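Local coordinates for Beta/gamma crystallin 'Greek key' domain-containing protein (Methanosaeta thermophila PT, PDB 5HT7) that binds transition-metal ions such as iron(II) through its betagamma-crystallin domain and assembles as a trimer, at the interface of chains A and B. Sequence-based numbering; all coordinates share one arbitrary frame. Chains: chain A/B, Uncharacterized protein.

The interface of chains A and B. Residues chain A 7, 12-13; chain B 27-29.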
loop_
_atom_site.group_PDB
_atom_site.type_symbol
_atom_site.label_atom_id
_atom_site.label_comp_id
_atom_site.label_asym_id
_atom_site.label_seq_id
_atom_site.Cartn_x
_atom_site.Cartn_y
_atom_site.Cartn_z
ATOM N N ASP A 7 -11.749 -2.655 -7.693
ATOM C CA ASP A 7 -13.178 -2.400 -7.598
ATOM C C ASP A 7 -13.467 -0.932 -7.349
ATOM O O ASP A 7 -12.591 -0.174 -6.938
ATOM C CB ASP A 7 -13.809 -3.252 -6.488
ATOM C CG ASP A 7 -13.669 -4.739 -6.748
ATOM O OD1 ASP A 7 -13.743 -5.155 -7.928
ATOM O OD2 ASP A 7 -13.473 -5.492 -5.775
ATOM N N GLY A 12 -11.050 -4.032 -3.360
ATOM C CA GLY A 12 -10.400 -4.984 -4.241
ATOM C C GLY A 12 -8.886 -4.867 -4.186
ATOM O O GLY A 12 -8.352 -4.034 -3.447
ATOM N N VAL A 13 -8.185 -5.708 -4.946
ATOM C CA VAL A 13 -6.726 -5.636 -4.979
ATOM C C VAL A 13 -6.292 -4.231 -5.421
ATOM O O VAL A 13 -6.979 -3.574 -6.193
ATOM C CB VAL A 13 -6.097 -6.697 -5.923
ATOM C CG1 VAL A 13 -6.310 -8.105 -5.359
ATOM C CG2 VAL A 13 -6.673 -6.591 -7.323
ATOM N N ASP B 27 -15.295 -5.100 1.347
ATOM C CA ASP B 27 -14.141 -5.305 0.467
ATOM C C ASP B 27 -13.821 -6.789 0.316
ATOM O O ASP B 27 -13.349 -7.421 1.252
ATOM C CB ASP B 27 -12.919 -4.553 1.019
ATOM C CG ASP B 27 -11.744 -4.510 0.042
ATOM O OD1 ASP B 27 -11.645 -5.381 -0.851
ATOM O OD2 ASP B 27 -10.892 -3.598 0.188
ATOM N N ILE B 28 -14.043 -7.332 -0.877
ATOM C CA ILE B 28 -13.820 -8.758 -1.127
ATOM C C ILE B 28 -12.363 -9.188 -0.972
ATOM O O ILE B 28 -12.089 -10.353 -0.703
ATOM C CB ILE B 28 -14.287 -9.170 -2.553
ATOM C CG1 ILE B 28 -13.410 -8.508 -3.622
ATOM C CG2 ILE B 28 -15.751 -8.833 -2.748
ATOM C CD1 ILE B 28 -13.776 -8.887 -5.044
ATOM N N ALA B 29 -11.434 -8.251 -1.138
ATOM C CA ALA B 29 -10.012 -8.556 -1.088
ATOM C C ALA B 29 -9.443 -8.460 0.325
ATOM O O ALA B 29 -8.285 -8.790 0.554
ATOM C CB ALA B 29 -9.237 -7.626 -2.021
HETATM O O HOH W 1 -14.589 -5.533 -3.157
HETATM O O HOH W 2 -8.299 -3.372 -0.303
#
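B:Asp27 OD1, a carboxylate oxygen, takes two backbone N-H groups, one from each chain. The amide of A:Gly12 reaches it across the interface, with N 2.9 Å from B:Asp27 OD1. This bond is fairly straight, 163° at the hydrogen, but it arrives from above the carboxylate plane. The amide of B:Ala29 comes from the opposite face, its N also 2.9 Å from B:Asp27 OD1. CG of B:Asp27 lies anti to the backbone N (chi1 -170°), which lets the carboxylate turn back on B:Ala29 N, as in an Asx-turn, and still meet chain A. The other oxygen, B:Asp27 OD2, is 2.6 Å from a water that also touches the carbonyl oxygen of A:Gly12 at longer range. An alanine here has no carboxylate, and the N-H groups of A:Gly12 and B:Ala29 would probably be left without their shared acceptor, the water link to A:Gly12 O lost as well, and the B loop freer to move.

A second water joins A:Asp7 OD2 to the backbone N of B:Ile28. Beside it, the B:Ile28 side chain crosses that of A:Asp7 at about a right angle, with CD1 3.5 Å from A:Asp7 OD2. The methyl of B:Ala29 packs on the glycine backbone, CB 3.6 Å from A:Gly12 CA.

The patch is small and joins two loops, B:27-29 and A:12-13, with A:Asp7 alongside. It forms part of a subunit contact in this trimeric betagamma-crystallin, and is likely to help hold neighbouring copies in register.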